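Succinate-semialdehyde dehydrogenase (Streptococcus pyogenes MGAS1882, PDB 4OGD) probably oxidises succinic semialdehyde to succinate, using NADP+ as the hydride-accepting cofactor. Local coordinates at residues Met343-Tyr357 with Ile361-Ser373. Numbering follows the deposited sequence.
Sequences MPTIIAGLTKDNPIY and IFGPVGEIYKVSS
Strands 345-348 and 365-371 run parallel as neighbours, their directions 23° apart, in the mixed sheet that also holds strands 268-272 and 235-238. Four backbone bonds set Thr345 beside Val365, Ile346 beside Gly366 and Ile347 beside Glu367: Thr345 N gives to Pro364 O, Gly366 N to Thr345 O (2.7 Å), Ile347 N to Gly366 O and Ile368 N to Ile347 O. Beyond Ala348 the strands part, and two waters bridge the opening: each donates to Ile368 O, one accepting from Gly349 N and the other from Leu350 N. On the face turned to helix 276-288, Gly366 brings no side chain, and Ile346 CG2 meets Ile368 CD1 obliquely at 3.9 Å. On the other face, Ile347 and Glu367 run side by side, Ile347 CG1 to Glu367 CG 3.8 Å. Parallel neighbours need a crossover; here 349-364, which includes a 3-10 segment beginning at Pro355, makes it on the Ile347 face without a full helix, within the aldehyde dehydrogenase fold. Tyr369 ties this connection to the strand it leads into. Its OH donates to Tyr357 O (2.8 Å), approaching 32° from the carbonyl plane, while its ring edge meets the Tyr357 face, Tyr369 CE1 to Tyr357 CE2 3.7 Å, with planes at 64°. Lys352 CG lies near the rim of the opposite face. Leu350 CD1 lies obliquely against Tyr369, 3.8 Å from CZ, and the side chains of Ile356 and Ile361 cross at about a right angle, Ile356 CG2 touching Ile361 CD1 at 3.8 Å.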
loop_
_atom_site.group_PDB
_atom_site.type_symbol
_atom_site.label_atom_id
_atom_site.label_comp_id
_atom_site.label_asym_id
_atom_site.label_seq_id
_atom_site.Cartn_x
_atom_site.Cartn_y
_atom_site.Cartn_z
ATOM N N MET A 343 31.319 21.242 8.619
ATOM C CA MET A 343 30.921 22.222 9.627
ATOM C C MET A 343 29.509 22.724 9.359
ATOM O O MET A 343 29.065 22.738 8.208
ATOM C CB MET A 343 31.911 23.394 9.714
ATOM C CG MET A 343 31.628 24.555 8.786
ATOM S SD MET A 343 32.720 25.957 9.149
ATOM C CE MET A 343 31.866 26.721 10.519
ATOM N N PRO A 344 28.790 23.107 10.423
ATOM C CA PRO A 344 27.458 23.697 10.260
ATOM C C PRO A 344 27.547 24.888 9.316
ATOM O O PRO A 344 28.415 25.746 9.474
ATOM C CB PRO A 344 27.103 24.147 11.674
ATOM C CG PRO A 344 27.879 23.217 12.557
ATOM C CD PRO A 344 29.182 23.024 11.840
ATOM N N THR A 345 26.672 24.915 8.322
ATOM C CA THR A 345 26.758 25.893 7.254
ATOM C C THR A 345 25.348 26.420 7.027
ATOM O O THR A 345 24.390 25.654 7.101
ATOM C CB THR A 345 27.286 25.222 5.974
ATOM O OG1 THR A 345 28.589 24.676 6.224
ATOM C CG2 THR A 345 27.364 26.211 4.816
ATOM N N ILE A 346 25.211 27.723 6.794
ATOM C CA ILE A 346 23.901 28.307 6.542
ATOM C C ILE A 346 23.909 28.983 5.184
ATOM O O ILE A 346 24.812 29.761 4.883
ATOM C CB ILE A 346 23.508 29.345 7.615
ATOM C CG1 ILE A 346 23.530 28.699 9.003
ATOM C CG2 ILE A 346 22.120 29.934 7.314
ATOM C CD1 ILE A 346 23.363 29.674 10.154
ATOM N N ILE A 347 22.910 28.670 4.365
ATOM C CA ILE A 347 22.729 29.355 3.090
ATOM C C ILE A 347 21.369 30.034 3.020
ATOM O O ILE A 347 20.431 29.656 3.717
ATOM C CB ILE A 347 22.867 28.401 1.901
ATOM C CG1 ILE A 347 21.832 27.269 1.994
ATOM C CG2 ILE A 347 24.291 27.864 1.825
ATOM C CD1 ILE A 347 21.812 26.338 0.785
ATOM N N ALA A 348 21.274 31.052 2.172
ATOM C CA ALA A 348 20.016 31.746 1.946
ATOM C C ALA A 348 19.980 32.191 0.490
ATOM O O ALA A 348 20.855 31.824 -0.295
ATOM C CB ALA A 348 19.885 32.936 2.892
ATOM N N GLY A 349 18.966 32.966 0.121
ATOM C CA GLY A 349 18.849 33.451 -1.243
ATOM C C GLY A 349 18.699 32.383 -2.317
ATOM O O GLY A 349 19.163 32.569 -3.443
ATOM N N LEU A 350 18.061 31.264 -1.982
ATOM C CA LEU A 350 17.757 30.259 -2.989
ATOM C C LEU A 350 16.580 30.722 -3.845
ATOM O O LEU A 350 15.523 31.072 -3.320
ATOM C CB LEU A 350 17.426 28.910 -2.336
ATOM C CG LEU A 350 18.581 28.191 -1.625
ATOM C CD1 LEU A 350 18.042 27.135 -0.666
ATOM C CD2 LEU A 350 19.532 27.547 -2.623
ATOM N N THR A 351 16.771 30.727 -5.160
ATOM C CA THR A 351 15.686 30.993 -6.095
ATOM C C THR A 351 15.268 29.688 -6.765
ATOM O O THR A 351 15.975 28.681 -6.678
ATOM C CB THR A 351 16.100 32.034 -7.164
ATOM O OG1 THR A 351 17.192 31.523 -7.939
ATOM C CG2 THR A 351 16.526 33.323 -6.502
ATOM N N LYS A 352 14.129 29.707 -7.444
ATOM C CA LYS A 352 13.567 28.479 -8.005
ATOM C C LYS A 352 14.414 27.839 -9.099
ATOM O O LYS A 352 14.310 26.635 -9.347
ATOM C CB LYS A 352 12.154 28.723 -8.509
ATOM C CG LYS A 352 11.166 28.965 -7.404
ATOM C CD LYS A 352 9.794 29.196 -7.983
ATOM C CE LYS A 352 8.801 29.555 -6.912
ATOM N NZ LYS A 352 7.469 29.843 -7.518
ATOM N N ASP A 353 15.252 28.637 -9.749
ATOM C CA ASP A 353 16.124 28.121 -10.796
ATOM C C ASP A 353 17.414 27.556 -10.220
ATOM O O ASP A 353 18.245 27.020 -10.952
ATOM C CB ASP A 353 16.433 29.220 -11.808
ATOM C CG ASP A 353 16.582 30.572 -11.157
ATOM O OD1 ASP A 353 15.953 31.536 -11.648
ATOM O OD2 ASP A 353 17.314 30.668 -10.149
ATOM N N ASN A 354 17.569 27.674 -8.901
ATOM C CA ASN A 354 18.694 27.071 -8.193
ATOM C C ASN A 354 18.294 25.647 -7.820
ATOM O O ASN A 354 17.298 25.452 -7.132
ATOM C CB ASN A 354 19.010 27.890 -6.937
ATOM C CG ASN A 354 20.323 27.491 -6.278
ATOM O OD1 ASN A 354 20.659 26.312 -6.195
ATOM N ND2 ASN A 354 21.064 28.482 -5.794
ATOM N N PRO A 355 19.057 24.648 -8.283
ATOM C CA PRO A 355 18.683 23.248 -8.042
ATOM C C PRO A 355 18.478 22.939 -6.560
ATOM O O PRO A 355 17.595 22.149 -6.214
ATOM C CB PRO A 355 19.891 22.474 -8.570
ATOM C CG PRO A 355 20.473 23.364 -9.609
ATOM C CD PRO A 355 20.278 24.763 -9.100
ATOM N N ILE A 356 19.270 23.571 -5.701
ATOM C CA ILE A 356 19.206 23.307 -4.264
ATOM C C ILE A 356 17.882 23.796 -3.622
ATOM O O ILE A 356 17.487 23.322 -2.555
ATOM C CB ILE A 356 20.490 23.841 -3.554
ATOM C CG1 ILE A 356 21.719 23.086 -4.078
ATOM C CG2 ILE A 356 20.411 23.703 -2.039
ATOM C CD1 ILE A 356 21.647 21.562 -3.879
ATOM N N TYR A 357 17.168 24.702 -4.294
ATOM C CA TYR A 357 15.842 25.130 -3.836
ATOM C C TYR A 357 14.939 23.929 -3.570
ATOM O O TYR A 357 14.112 23.958 -2.659
ATOM C CB TYR A 357 15.184 26.035 -4.890
ATOM C CG TYR A 357 13.960 26.808 -4.422
ATOM C CD1 TYR A 357 12.692 26.233 -4.440
ATOM C CD2 TYR A 357 14.072 28.125 -3.997
ATOM C CE1 TYR A 357 11.570 26.950 -4.030
ATOM C CE2 TYR A 357 12.960 28.848 -3.589
ATOM C CZ TYR A 357 11.714 28.255 -3.602
ATOM O OH TYR A 357 10.621 29.000 -3.190
ATOM N N ILE A 361 19.301 18.215 1.443
ATOM C CA ILE A 361 20.703 18.141 1.850
ATOM C C ILE A 361 20.814 17.342 3.148
ATOM O O ILE A 361 20.334 17.777 4.205
ATOM C CB ILE A 361 21.314 19.537 2.064
ATOM C CG1 ILE A 361 21.217 20.382 0.792
ATOM C CG2 ILE A 361 22.782 19.406 2.462
ATOM C CD1 ILE A 361 21.783 21.787 0.957
ATOM N N PHE A 362 21.439 16.174 3.059
ATOM C CA PHE A 362 21.524 15.249 4.192
ATOM C C PHE A 362 22.782 15.531 5.012
ATOM O O PHE A 362 23.673 14.681 5.146
ATOM C CB PHE A 362 21.507 13.801 3.678
ATOM C CG PHE A 362 20.584 12.880 4.440
ATOM C CD1 PHE A 362 21.082 11.761 5.094
ATOM C CD2 PHE A 362 19.216 13.126 4.483
ATOM C CE1 PHE A 362 20.224 10.888 5.788
ATOM C CE2 PHE A 362 18.354 12.274 5.167
ATOM C CZ PHE A 362 18.861 11.153 5.827
ATOM N N GLY A 363 22.842 16.739 5.558
ATOM C CA GLY A 363 23.971 17.175 6.363
ATOM C C GLY A 363 23.617 18.443 7.106
ATOM O O GLY A 363 22.472 18.888 7.072
ATOM N N PRO A 364 24.606 19.044 7.786
ATOM C CA PRO A 364 24.349 20.150 8.712
ATOM C C PRO A 364 24.256 21.491 8.007
ATOM O O PRO A 364 25.034 22.396 8.309
ATOM C CB PRO A 364 25.584 20.130 9.613
ATOM C CG PRO A 364 26.667 19.582 8.735
ATOM C CD PRO A 364 26.002 18.575 7.842
ATOM N N VAL A 365 23.306 21.615 7.085
ATOM C CA VAL A 365 23.185 22.815 6.275
ATOM C C VAL A 365 21.851 23.499 6.510
ATOM O O VAL A 365 20.810 23.025 6.053
ATOM C CB VAL A 365 23.347 22.500 4.774
ATOM C CG1 VAL A 365 23.266 23.777 3.953
ATOM C CG2 VAL A 365 24.667 21.781 4.519
ATOM N N GLY A 366 21.879 24.623 7.215
ATOM C CA GLY A 366 20.678 25.407 7.414
ATOM C C GLY A 366 20.336 26.153 6.136
ATOM O O GLY A 366 21.230 26.570 5.401
ATOM N N GLU A 367 19.045 26.279 5.844
ATOM C CA GLU A 367 18.594 27.015 4.659
ATOM C C GLU A 367 17.498 27.974 5.070
ATOM O O GLU A 367 16.521 27.570 5.695
ATOM C CB GLU A 367 18.058 26.044 3.606
ATOM C CG GLU A 367 19.041 24.957 3.207
ATOM C CD GLU A 367 18.350 23.774 2.567
ATOM O OE1 GLU A 367 17.351 23.994 1.852
ATOM O OE2 GLU A 367 18.785 22.623 2.811
ATOM N N ILE A 368 17.657 29.253 4.738
ATOM C CA ILE A 368 16.650 30.230 5.103
ATOM C C ILE A 368 15.904 30.721 3.868
ATOM O O ILE A 368 16.507 31.282 2.954
ATOM C CB ILE A 368 17.263 31.417 5.877
ATOM C CG1 ILE A 368 18.040 30.904 7.089
ATOM C CG2 ILE A 368 16.168 32.340 6.346
ATOM C CD1 ILE A 368 18.886 31.987 7.777
ATOM N N TYR A 369 14.594 30.480 3.850
ATOM C CA TYR A 369 13.718 30.924 2.767
ATOM C C TYR A 369 12.909 32.118 3.251
ATOM O O TYR A 369 12.092 31.979 4.166
ATOM C CB TYR A 369 12.740 29.812 2.377
ATOM C CG TYR A 369 13.343 28.637 1.634
ATOM C CD1 TYR A 369 12.923 28.321 0.349
ATOM C CD2 TYR A 369 14.313 27.833 2.224
ATOM C CE1 TYR A 369 13.457 27.247 -0.335
ATOM C CE2 TYR A 369 14.862 26.750 1.547
ATOM C CZ TYR A 369 14.431 26.462 0.265
ATOM O OH TYR A 369 14.952 25.378 -0.420
ATOM N N LYS A 370 13.113 33.289 2.644
ATOM C CA LYS A 370 12.349 34.470 3.050
ATOM C C LYS A 370 11.037 34.564 2.279
ATOM O O LYS A 370 11.017 34.387 1.064
ATOM C CB LYS A 370 13.161 35.750 2.839
ATOM C CG LYS A 370 12.480 36.999 3.399
ATOM C CD LYS A 370 13.319 38.259 3.154
ATOM C CE LYS A 370 13.277 38.676 1.690
ATOM N NZ LYS A 370 12.025 39.427 1.359
ATOM N N VAL A 371 9.938 34.805 2.988
ATOM C CA VAL A 371 8.642 35.006 2.328
ATOM C C VAL A 371 7.959 36.295 2.794
ATOM O O VAL A 371 8.349 36.884 3.808
ATOM C CB VAL A 371 7.699 33.789 2.514
ATOM C CG1 VAL A 371 8.341 32.555 1.922
ATOM C CG2 VAL A 371 7.354 33.565 3.985
ATOM N N SER A 372 6.946 36.736 2.051
ATOM C CA SER A 372 6.317 38.025 2.331
ATOM C C SER A 372 5.024 37.948 3.129
ATOM O O SER A 372 4.475 38.978 3.532
ATOM C CB SER A 372 6.074 38.800 1.028
ATOM O OG SER A 372 7.296 39.275 0.498
ATOM N N SER A 373 4.538 36.737 3.372
ATOM C CA SER A 373 3.217 36.576 3.963
ATOM C C SER A 373 3.048 35.139 4.422
ATOM O O SER A 373 3.818 34.265 4.031
ATOM C CB SER A 373 2.137 36.915 2.939
ATOM O OG SER A 373 2.197 36.024 1.832
HETATM O O HOH W 1 16.785 33.678 1.811
HETATM O O HOH W 2 16.702 30.434 0.456
#